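Local coordinates for dextranase (PDB 6NZS), which hydrolyses internal (1->6)-alpha-D-glucosidic linkages in dextran, at residues Q106-S110 against A111-Q115; Y345-E348 against Q349-H352; V361-Y365 against W366-G370. All coordinates share one frame; numbering follows the deposited sequence.

The three contacts are local turns spread over two parts of the chain. Contact 1 belongs to the N-terminal Ig-like domain and is partly buried. Contacts 2 and 3 lie in one repeat of the beta-solenoid and flank the same strand, 351-361. Contact 2 is a surface turn leading into that strand; contact 3 is the buried loop that leaves it. Their centres are about 24 Å apart. Contact 1 combines amide, water-mediated and apolar contacts. Contact 2 is polar, built on an asparagine side chain, with a water alongside. Contact 3 turns on one threonine hydroxyl, and its residues also meet the N-terminal region.

Contact 1 (Q106-S110 against A111-Q115); sequences QTITS and ADQVQ
Ala111 follows Ser110 directly and begins a short 3-10 segment, 111-113, that folds back on the Ser110 hydroxyl and carbonyl. Asp112 comes next. Its N makes a weak hydrogen bond to Ser110 OG at 3.2 Å, with an N-H...O angle of only 125°. The pattern is that of a loosely made ST turn. The Ser110 hydroxyl lies between its own backbone N and carbonyl carbon (chi1 71°), which places it beside Asp112.

Gln113 makes two of the hydrogen bonds across the turn, one with its N and one with its OE1. Its N bonds to Ser110 O at 3.1 Å. Its side chain then runs back past Ile108 in the opposite direction, extended beyond CG. Gln113 OE1 accepts a bond from Thr109 N at 3.1 Å, fairly straight at 161°. The donor stands above the carbonyl plane of the amide rather than in it. A water donates to OE1 at 2.8 Å and also to Thr107 O, so two hydrogen bonds grip this oxygen. Shortening Gln113 to an alanine removes OE1, and Thr109 N would probably lose its side-chain acceptor, with the water link to Thr107 O broken as well.

Val114 adds an apolar touch, its CG2 lying 3.6 Å from Ile108 CD1. Its N also bonds back to Ala111 O. Gln115 turns its amide toward the 3-10 segment, and its NE2 donates to Asp112 O at 2.9 Å in the amide plane.

The turn belongs to the Ig-like domain and joins strand 96-102 to strand 114-117. Ile108 and Val114 both pack on Phe150, with Leu127 also against Ile108 and Val148 also against Val114. Strand 114-117 pairs antiparallel with strand 144-150, and Gln115 shares backbone hydrogen bonds with Glu149.

Contact 2 (Y345-E348 against Q349-H352); sequences YGNE and QTFH
Asn347 and Thr350 cross their side chains at about a right angle at the two ends of a type I beta turn. An Asx turn is built into it. The turn links strands 342-346 and 351-361 of the beta-solenoid, which belong to different sheets. Asn347 has CG anti to its N (chi1 -170°), and this swings the amide over the turn. Its OD1 accepts from Gln349 N at 2.9 Å. The donor lies in the carbonyl plane, with a C=O...N angle of 153°.

Thr350 comes across the amide with both branches. Its OG1 is 3.3 Å from Asn347 CG, and its CG2 is 3.7 Å from Asn347 OD1. The main-chain bond of the turn, Thr350 N to Asn347 O, is weak at 3.4 Å. Outside the turn, Asn347 ND2 bonds to Asp322 OD1 and Asn347 O to Ser320 OG. Asn347 is therefore held from the preceding coil as well.

Gln349 lays its CB 3.5 Å from Asn347 OD1, while the end of its chain leads away to Lys375. Just past the turn, a water lies 2.9 Å from Glu348 O and accepts from Phe351 N at 2.8 Å.

Contact 3 (V361-Y365 against W366-G370); sequences VGSWY and WQTDG
A buried loop of the beta-solenoid, between strands 351-361 and 371-372, folds Thr368 back onto Tyr365 and Ser363. The main bond is from Thr368 OG1 to Tyr365 O, 2.7 Å long. The hydroxyl approaches nearly along the C=O axis, at a C=O...O angle of 164°. Thr368 OG1 sits between its own backbone N and carbonyl carbon (chi1 49°), which directs the hydroxyl at Tyr365 O. The methyl branch comes to the same carbonyl, with Thr368 CG2 only 3.2 Å from Tyr365 O. It also reaches Tyr365 CB at 4.0 Å. Asn387 N donates to the hydroxyl too, so Thr368 OG1 takes part in two bonds.

Ser363 meets Thr368 with its carbon rather than its oxygen: Ser363 CB is 3.5 Å from Thr368 OG1. Its OG is used elsewhere, by Asn385 O and Gln360 NE2.

Both of these residues are the centres of inverse gamma turns. In the first, Trp364 N bonds weakly to Gly362 O; in the second, Asp369 N bonds weakly to Gln367 O at 3.2 Å. The two tight bends bring the chain back on itself, and the CA atoms of Ser363 and Thr368 come within 5.8 Å. The solenoid chain thus turns sharply where it passes from one sheet to another.

Between the bends, Trp366 follows Tyr365 directly, and the two rings lead off in different directions. The Tyr365 ring meets that of Tyr291. The loop also faces the N-terminal Ig-like region: Trp364 NE1 bonds to Ser58 OG, and Trp366 shares a backbone hydrogen bond with Asp73.

Contact 1 (Q106-S110 against A111-Q115)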
# COMPACT_ATOMS: atom_id res chain seq x y z
N GLN A 106 23.03 -12.64 13.43
CA GLN A 106 23.87 -11.80 12.58
C GLN A 106 24.25 -10.53 13.33
O GLN A 106 23.54 -10.08 14.23
CB GLN A 106 23.11 -11.43 11.31
CG GLN A 106 22.76 -12.62 10.43
CD GLN A 106 21.70 -12.27 9.41
OE1 GLN A 106 20.62 -11.81 9.77
NE2 GLN A 106 22.00 -12.48 8.13
N THR A 107 25.39 -9.96 12.95
CA THR A 107 25.88 -8.77 13.61
C THR A 107 26.14 -7.67 12.60
O THR A 107 26.22 -7.89 11.38
CB THR A 107 27.15 -9.06 14.41
OG1 THR A 107 28.13 -9.64 13.55
CG2 THR A 107 26.85 -10.01 15.57
N ILE A 108 26.26 -6.45 13.12
CA ILE A 108 26.57 -5.27 12.32
C ILE A 108 27.77 -4.57 12.96
O ILE A 108 28.03 -4.71 14.16
CB ILE A 108 25.38 -4.30 12.19
CG1 ILE A 108 24.79 -3.97 13.56
CG2 ILE A 108 24.32 -4.89 11.28
CD1 ILE A 108 23.71 -2.91 13.51
N THR A 109 28.49 -3.82 12.14
CA THR A 109 29.69 -3.14 12.61
C THR A 109 29.46 -1.67 12.93
O THR A 109 30.29 -1.07 13.62
CB THR A 109 30.84 -3.32 11.60
OG1 THR A 109 30.40 -2.94 10.30
CG2 THR A 109 31.28 -4.78 11.57
N SER A 110 28.35 -1.08 12.50
CA SER A 110 28.12 0.34 12.74
C SER A 110 26.65 0.63 12.52
O SER A 110 25.92 -0.16 11.91
CB SER A 110 28.95 1.20 11.80
OG SER A 110 28.45 1.11 10.48
N ALA A 111 26.23 1.80 12.99
CA ALA A 111 24.86 2.24 12.75
C ALA A 111 24.59 2.49 11.28
O ALA A 111 23.43 2.47 10.85
CB ALA A 111 24.55 3.48 13.58
N ASP A 112 25.65 2.71 10.49
CA ASP A 112 25.49 2.88 9.05
C ASP A 112 25.00 1.61 8.38
O ASP A 112 24.44 1.68 7.27
CB ASP A 112 26.80 3.32 8.41
CG ASP A 112 26.60 3.90 7.02
OD1 ASP A 112 25.79 4.85 6.90
OD2 ASP A 112 27.25 3.43 6.07
N GLN A 113 25.18 0.46 9.01
CA GLN A 113 24.64 -0.80 8.49
C GLN A 113 23.17 -0.99 8.83
O GLN A 113 22.61 -2.06 8.55
CB GLN A 113 25.49 -1.99 8.95
CG GLN A 113 26.85 -2.04 8.26
CD GLN A 113 27.51 -3.40 8.37
OE1 GLN A 113 27.30 -4.13 9.33
NE2 GLN A 113 28.29 -3.76 7.35
N VAL A 114 22.53 0.00 9.42
CA VAL A 114 21.07 0.03 9.53
C VAL A 114 20.61 1.26 8.77
O VAL A 114 20.83 2.39 9.22
CB VAL A 114 20.59 0.07 10.98
CG1 VAL A 114 19.07 0.12 11.01
CG2 VAL A 114 21.10 -1.13 11.74
N GLN A 115 19.94 1.05 7.64
CA GLN A 115 19.43 2.15 6.84
C GLN A 115 17.94 2.34 7.09
O GLN A 115 17.20 1.36 7.25
CB GLN A 115 19.71 1.90 5.36
CG GLN A 115 21.20 2.04 5.05
CD GLN A 115 21.70 3.47 5.27
OE1 GLN A 115 21.08 4.42 4.80
NE2 GLN A 115 22.81 3.63 5.98
O HOH W 1 27.59 -6.92 9.02

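Contact 2 (Y345-E348 against Q349-H352)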
# COMPACT_ATOMS: atom_id res chain seq x y z
N TYR A 345 -19.43 0.60 -3.44
CA TYR A 345 -20.37 0.48 -4.54
C TYR A 345 -21.57 1.37 -4.26
O TYR A 345 -21.92 1.61 -3.10
CB TYR A 345 -20.84 -0.95 -4.72
CG TYR A 345 -19.77 -1.88 -5.25
CD1 TYR A 345 -19.16 -1.63 -6.47
CD2 TYR A 345 -19.39 -3.00 -4.54
CE1 TYR A 345 -18.18 -2.47 -6.96
CE2 TYR A 345 -18.42 -3.85 -5.03
CZ TYR A 345 -17.82 -3.58 -6.23
OH TYR A 345 -16.85 -4.44 -6.71
N GLY A 346 -22.21 1.84 -5.32
CA GLY A 346 -23.34 2.75 -5.22
C GLY A 346 -23.04 4.05 -5.94
O GLY A 346 -22.47 4.06 -7.03
N ASN A 347 -23.43 5.15 -5.31
CA ASN A 347 -23.12 6.46 -5.88
C ASN A 347 -21.68 6.80 -5.54
O ASN A 347 -21.37 7.21 -4.41
CB ASN A 347 -24.09 7.53 -5.37
CG ASN A 347 -23.96 8.83 -6.13
OD1 ASN A 347 -22.85 9.24 -6.48
ND2 ASN A 347 -25.08 9.48 -6.40
N GLU A 348 -20.80 6.65 -6.52
CA GLU A 348 -19.37 6.91 -6.32
C GLU A 348 -19.03 8.38 -6.19
O GLU A 348 -17.87 8.71 -5.90
CB GLU A 348 -18.57 6.25 -7.44
CG GLU A 348 -18.81 4.74 -7.53
CD GLU A 348 -17.96 4.05 -8.59
OE1 GLU A 348 -17.27 4.73 -9.37
OE2 GLU A 348 -18.00 2.80 -8.65
N GLN A 349 -20.00 9.29 -6.37
CA GLN A 349 -19.74 10.71 -6.25
C GLN A 349 -20.21 11.31 -4.92
O GLN A 349 -19.99 12.50 -4.69
CB GLN A 349 -20.39 11.47 -7.42
CG GLN A 349 -19.77 11.15 -8.78
CD GLN A 349 -20.19 12.14 -9.86
OE1 GLN A 349 -20.40 13.32 -9.59
NE2 GLN A 349 -20.31 11.65 -11.09
N THR A 350 -20.83 10.52 -4.05
CA THR A 350 -21.39 11.05 -2.80
C THR A 350 -20.93 10.25 -1.59
O THR A 350 -21.67 10.07 -0.62
CB THR A 350 -22.91 11.13 -2.86
OG1 THR A 350 -23.45 9.82 -2.99
CG2 THR A 350 -23.38 11.99 -4.04
N PHE A 351 -19.68 9.78 -1.61
CA PHE A 351 -19.12 8.99 -0.50
C PHE A 351 -17.73 9.54 -0.22
O PHE A 351 -16.73 9.09 -0.80
CB PHE A 351 -19.10 7.51 -0.82
CG PHE A 351 -18.92 6.64 0.38
CD1 PHE A 351 -20.01 6.26 1.16
CD2 PHE A 351 -17.65 6.20 0.76
CE1 PHE A 351 -19.85 5.47 2.28
CE2 PHE A 351 -17.48 5.41 1.87
CZ PHE A 351 -18.57 5.04 2.64
N HIS A 352 -17.64 10.50 0.70
CA HIS A 352 -16.45 11.32 0.85
C HIS A 352 -15.58 10.79 1.98
O HIS A 352 -16.00 10.77 3.14
CB HIS A 352 -16.86 12.77 1.07
CG HIS A 352 -17.82 13.26 0.04
ND1 HIS A 352 -17.50 13.30 -1.31
CD2 HIS A 352 -19.11 13.67 0.13
CE1 HIS A 352 -18.54 13.74 -1.99
NE2 HIS A 352 -19.53 13.97 -1.15
O HOH W 2 -17.73 10.35 -3.52

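Contact 3 (V361-Y365 against W366-G370)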
# COMPACT_ATOMS: atom_id res chain seq x y z
N VAL A 361 -0.26 -4.02 5.01
CA VAL A 361 0.96 -4.82 5.14
C VAL A 361 0.67 -6.25 4.70
O VAL A 361 -0.47 -6.72 4.72
CB VAL A 361 1.54 -4.82 6.57
CG1 VAL A 361 1.88 -3.41 7.01
CG2 VAL A 361 0.57 -5.46 7.56
N GLY A 362 1.73 -6.96 4.32
CA GLY A 362 1.57 -8.37 3.98
C GLY A 362 0.74 -8.64 2.75
O GLY A 362 -0.05 -9.60 2.73
N SER A 363 0.91 -7.85 1.70
CA SER A 363 0.12 -7.98 0.48
C SER A 363 0.82 -8.90 -0.52
O SER A 363 1.32 -8.50 -1.57
CB SER A 363 -0.15 -6.60 -0.12
OG SER A 363 -0.97 -5.83 0.75
N TRP A 364 0.85 -10.19 -0.16
CA TRP A 364 1.65 -11.15 -0.93
C TRP A 364 0.98 -11.58 -2.23
O TRP A 364 1.67 -11.76 -3.24
CB TRP A 364 1.94 -12.37 -0.06
CG TRP A 364 2.54 -12.02 1.27
CD1 TRP A 364 1.93 -12.06 2.49
CD2 TRP A 364 3.88 -11.57 1.50
NE1 TRP A 364 2.80 -11.67 3.47
CE2 TRP A 364 4.01 -11.36 2.90
CE3 TRP A 364 4.98 -11.32 0.68
CZ2 TRP A 364 5.20 -10.91 3.48
CZ3 TRP A 364 6.17 -10.88 1.26
CH2 TRP A 364 6.27 -10.68 2.65
N TYR A 365 -0.34 -11.79 -2.21
CA TYR A 365 -1.05 -12.26 -3.39
C TYR A 365 -1.17 -11.15 -4.43
O TYR A 365 -1.16 -9.96 -4.09
CB TYR A 365 -2.47 -12.67 -3.00
CG TYR A 365 -2.59 -13.86 -2.07
CD1 TYR A 365 -2.00 -15.09 -2.39
CD2 TYR A 365 -3.31 -13.76 -0.88
CE1 TYR A 365 -2.12 -16.17 -1.54
CE2 TYR A 365 -3.44 -14.85 -0.03
CZ TYR A 365 -2.84 -16.05 -0.36
OH TYR A 365 -2.97 -17.13 0.50
N TRP A 366 -1.31 -11.54 -5.70
CA TRP A 366 -1.83 -10.61 -6.69
C TRP A 366 -3.20 -10.11 -6.26
O TRP A 366 -3.87 -10.70 -5.39
CB TRP A 366 -2.02 -11.32 -8.03
CG TRP A 366 -0.76 -11.63 -8.77
CD1 TRP A 366 0.43 -10.95 -8.69
CD2 TRP A 366 -0.54 -12.70 -9.70
NE1 TRP A 366 1.36 -11.53 -9.51
CE2 TRP A 366 0.79 -12.60 -10.15
CE3 TRP A 366 -1.35 -13.73 -10.20
CZ2 TRP A 366 1.34 -13.50 -11.07
CZ3 TRP A 366 -0.80 -14.62 -11.12
CH2 TRP A 366 0.53 -14.50 -11.54
N GLN A 367 -3.65 -9.03 -6.90
CA GLN A 367 -4.98 -8.47 -6.68
C GLN A 367 -5.17 -7.93 -5.27
O GLN A 367 -6.30 -7.78 -4.80
CB GLN A 367 -6.10 -9.45 -7.08
CG GLN A 367 -5.88 -10.06 -8.47
CD GLN A 367 -7.03 -10.92 -8.93
OE1 GLN A 367 -7.05 -12.13 -8.72
NE2 GLN A 367 -8.01 -10.29 -9.57
N THR A 368 -4.07 -7.63 -4.58
CA THR A 368 -4.13 -6.99 -3.27
C THR A 368 -4.03 -5.47 -3.44
O THR A 368 -3.17 -4.80 -2.88
CB THR A 368 -3.05 -7.55 -2.36
OG1 THR A 368 -1.78 -7.55 -3.04
CG2 THR A 368 -3.41 -8.97 -1.98
N ASP A 369 -4.97 -4.94 -4.23
CA ASP A 369 -5.01 -3.53 -4.58
C ASP A 369 -5.01 -2.67 -3.32
O ASP A 369 -5.67 -2.99 -2.33
CB ASP A 369 -6.31 -3.20 -5.32
CG ASP A 369 -6.48 -3.94 -6.65
OD1 ASP A 369 -5.82 -4.97 -6.91
OD2 ASP A 369 -7.34 -3.48 -7.45
N GLY A 370 -4.30 -1.54 -3.40
CA GLY A 370 -4.40 -0.48 -2.41
C GLY A 370 -5.71 0.28 -2.50
O GLY A 370 -6.73 -0.25 -2.96